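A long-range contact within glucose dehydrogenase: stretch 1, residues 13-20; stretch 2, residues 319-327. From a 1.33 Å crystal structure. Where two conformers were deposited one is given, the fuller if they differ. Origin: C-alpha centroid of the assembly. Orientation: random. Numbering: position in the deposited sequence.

Stretch 1 13-20: HPWSLAFL
Stretch 2 319-327: IREVRSGPD

Two strands more than 300 residues apart in sequence, one in each stretch, run parallel, their axes 5° apart in direction and 6.1 Å apart at closest approach. Trp-15 pairs in register with Arg-320 (CA to CA 6.3 Å), Ser-16 with Glu-321 (CA to CA 6.0 Å) and Phe-19 with Gly-325 (CA to CA 7.3 Å). No direct backbone-to-backbone hydrogen bond joins them; side chains and water fill the gap.

At Pro-14 (phi/psi -63/148), water 1 lies 2.9 Å from Pro-14 O and accepts from Arg-320 NE at 2.9 Å. Trp-15 leaves the regular extended conformation (-124/-40), as does its partner Arg-320 (-97/-32). Water 2 bridges their carbonyls, donating to Trp-15 O at 2.8 Å and to Arg-320 O at 2.9 Å. Although CA-to-CB of Trp-15 points away, the end of the side chain (chi1 t, chi2 89°) comes nearer, and Arg-320, a t, p, p chain, places CD 3.9 Å from the centroid of the five-membered ring, over one face. The guanidinium follows, with Trp-15 NE1 3.6 Å from Arg-320 NH1.

Ser-16 (-141/149, chi1 t) sets its OG 3.4 Å from Glu-321 OE2. That carboxylate oxygen is the hub of the contact: Leu-17 N donates to Glu-321 OE2 at 3.0 Å and 161°, while Arg-323 NH2 forms a salt bridge to the same OE2 at 2.9 Å. Glu-321 (-142/143) is t, p; Arg-323 (-135/145) is m, m, t. Leu-17 (-135/157, chi1 78°, chi2 91°) also receives a weak hydrogen bond at its O from Arg-323 NE, 3.3 Å, and packs CD1 3.7 Å from Arg-323 CG.

Ala-18 (-151/134) makes no contact. The CA-to-CB bond of Phe-19 (-78/141, chi1 -86°, chi2 86°) points toward stretch 2; Pro-326 CD lies over one ring face, 3.8 Å from the Phe-19 ring centroid, and Gly-325 CA approaches Phe-19 CE1 to 3.9 Å.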

# COMPACT_ATOMS: atom_id res chain seq x y z
N HIS A 13 -3.35 12.25 -10.26
CA HIS A 13 -3.61 11.30 -9.19
C HIS A 13 -2.50 10.24 -9.07
O HIS A 13 -2.74 9.05 -9.23
CB HIS A 13 -4.98 10.65 -9.36
CG HIS A 13 -6.10 11.64 -9.23
ND1 HIS A 13 -6.52 12.13 -8.01
CD2 HIS A 13 -6.84 12.28 -10.16
CE1 HIS A 13 -7.49 13.00 -8.20
NE2 HIS A 13 -7.70 13.12 -9.49
N PRO A 14 -1.27 10.67 -8.80
CA PRO A 14 -0.19 9.70 -8.62
C PRO A 14 -0.48 8.83 -7.40
O PRO A 14 -1.11 9.26 -6.44
CB PRO A 14 1.04 10.58 -8.41
CG PRO A 14 0.48 11.84 -7.78
CD PRO A 14 -0.86 12.04 -8.44
N TRP A 15 -0.02 7.58 -7.47
CA TRP A 15 -0.41 6.61 -6.44
C TRP A 15 0.77 5.97 -5.75
O TRP A 15 0.74 5.79 -4.54
CB TRP A 15 -1.31 5.53 -7.05
CG TRP A 15 -2.27 4.88 -6.08
CD1 TRP A 15 -3.54 5.30 -5.77
CD2 TRP A 15 -2.04 3.71 -5.29
NE1 TRP A 15 -4.11 4.46 -4.85
CE2 TRP A 15 -3.21 3.46 -4.54
CE3 TRP A 15 -0.96 2.82 -5.16
CZ2 TRP A 15 -3.34 2.38 -3.66
CZ3 TRP A 15 -1.09 1.75 -4.29
CH2 TRP A 15 -2.27 1.53 -3.55
N SER A 16 1.82 5.63 -6.49
CA SER A 16 2.95 4.88 -5.94
C SER A 16 4.23 5.43 -6.53
O SER A 16 4.26 5.90 -7.67
CB SER A 16 2.83 3.39 -6.34
OG SER A 16 3.89 2.58 -5.84
N LEU A 17 5.30 5.37 -5.74
CA LEU A 17 6.63 5.63 -6.27
C LEU A 17 7.60 4.58 -5.76
O LEU A 17 7.42 4.00 -4.70
CB LEU A 17 7.14 7.04 -5.97
CG LEU A 17 7.68 7.31 -4.57
CD1 LEU A 17 9.19 7.07 -4.47
CD2 LEU A 17 7.35 8.74 -4.14
N ALA A 18 8.68 4.41 -6.52
CA ALA A 18 9.73 3.47 -6.14
C ALA A 18 11.06 3.94 -6.70
O ALA A 18 11.16 4.31 -7.86
CB ALA A 18 9.43 2.08 -6.68
N PHE A 19 12.09 3.90 -5.86
CA PHE A 19 13.42 4.28 -6.30
C PHE A 19 14.07 3.15 -7.10
O PHE A 19 13.92 1.97 -6.77
CB PHE A 19 14.30 4.63 -5.10
CG PHE A 19 14.17 6.06 -4.68
CD1 PHE A 19 13.18 6.44 -3.80
CD2 PHE A 19 15.04 7.02 -5.17
CE1 PHE A 19 13.05 7.76 -3.41
CE2 PHE A 19 14.92 8.34 -4.78
CZ PHE A 19 13.92 8.71 -3.90
N LEU A 20 14.78 3.54 -8.15
CA LEU A 20 15.68 2.67 -8.88
C LEU A 20 17.09 2.87 -8.31
O LEU A 20 17.34 3.84 -7.58
CB LEU A 20 15.66 3.04 -10.36
CG LEU A 20 14.30 2.86 -11.06
CD1 LEU A 20 14.47 3.08 -12.55
CD2 LEU A 20 13.72 1.47 -10.79
N ILE A 319 -1.83 13.45 1.21
CA ILE A 319 -0.59 12.68 1.10
C ILE A 319 -0.93 11.22 0.83
O ILE A 319 -1.50 10.53 1.68
CB ILE A 319 0.31 12.84 2.33
CG1 ILE A 319 0.63 14.33 2.58
CG2 ILE A 319 1.60 12.04 2.15
CD1 ILE A 319 1.14 15.08 1.36
N ARG A 320 -0.59 10.76 -0.38
CA ARG A 320 -0.97 9.44 -0.88
C ARG A 320 0.13 8.40 -0.70
O ARG A 320 -0.16 7.21 -0.50
CB ARG A 320 -1.31 9.57 -2.37
CG ARG A 320 -1.35 8.28 -3.19
CD ARG A 320 -2.53 7.37 -2.86
NE ARG A 320 -3.82 7.92 -3.27
CZ ARG A 320 -4.99 7.45 -2.86
NH1 ARG A 320 -5.05 6.41 -2.03
NH2 ARG A 320 -6.12 8.02 -3.27
N GLU A 321 1.39 8.81 -0.79
CA GLU A 321 2.51 7.88 -0.82
C GLU A 321 3.65 8.45 -0.00
O GLU A 321 3.86 9.67 0.01
CB GLU A 321 3.00 7.67 -2.27
CG GLU A 321 4.27 6.79 -2.43
CD GLU A 321 4.01 5.32 -2.15
OE1 GLU A 321 3.48 4.99 -1.06
OE2 GLU A 321 4.34 4.47 -3.00
N VAL A 322 4.37 7.58 0.71
CA VAL A 322 5.55 7.95 1.49
C VAL A 322 6.62 6.89 1.28
O VAL A 322 6.37 5.70 1.50
CB VAL A 322 5.22 7.98 3.00
CG1 VAL A 322 6.40 8.53 3.77
CG2 VAL A 322 3.96 8.77 3.29
N ARG A 323 7.82 7.32 0.88
CA ARG A 323 8.94 6.39 0.79
C ARG A 323 10.18 7.02 1.41
O ARG A 323 10.39 8.23 1.31
CB ARG A 323 9.26 5.96 -0.66
CG ARG A 323 8.13 5.26 -1.39
CD ARG A 323 7.90 3.81 -0.93
NE ARG A 323 6.68 3.30 -1.57
CZ ARG A 323 6.03 2.19 -1.24
NH1 ARG A 323 6.47 1.39 -0.27
NH2 ARG A 323 4.92 1.88 -1.91
N SER A 324 11.00 6.19 2.06
CA SER A 324 12.27 6.65 2.61
C SER A 324 13.33 6.49 1.53
O SER A 324 13.62 5.36 1.10
CB SER A 324 12.62 5.85 3.86
OG SER A 324 13.78 6.36 4.51
N GLY A 325 13.91 7.61 1.09
CA GLY A 325 14.86 7.59 -0.01
C GLY A 325 16.25 7.19 0.42
O GLY A 325 16.66 7.40 1.56
N PRO A 326 17.02 6.61 -0.50
CA PRO A 326 18.41 6.24 -0.16
C PRO A 326 19.29 7.43 0.20
O PRO A 326 20.34 7.23 0.82
CB PRO A 326 18.91 5.52 -1.43
CG PRO A 326 17.99 5.99 -2.53
CD PRO A 326 16.65 6.20 -1.87
N ASP A 327 18.89 8.65 -0.16
CA ASP A 327 19.63 9.86 0.15
C ASP A 327 19.30 10.42 1.53
O ASP A 327 19.83 11.47 1.90
CB ASP A 327 19.37 10.93 -0.91
CG ASP A 327 17.89 11.27 -1.06
OD1 ASP A 327 17.06 10.69 -0.32
OD2 ASP A 327 17.56 12.13 -1.90
O HOH W 1 -3.89 8.83 -5.98
O HOH W 2 -0.30 4.81 -2.16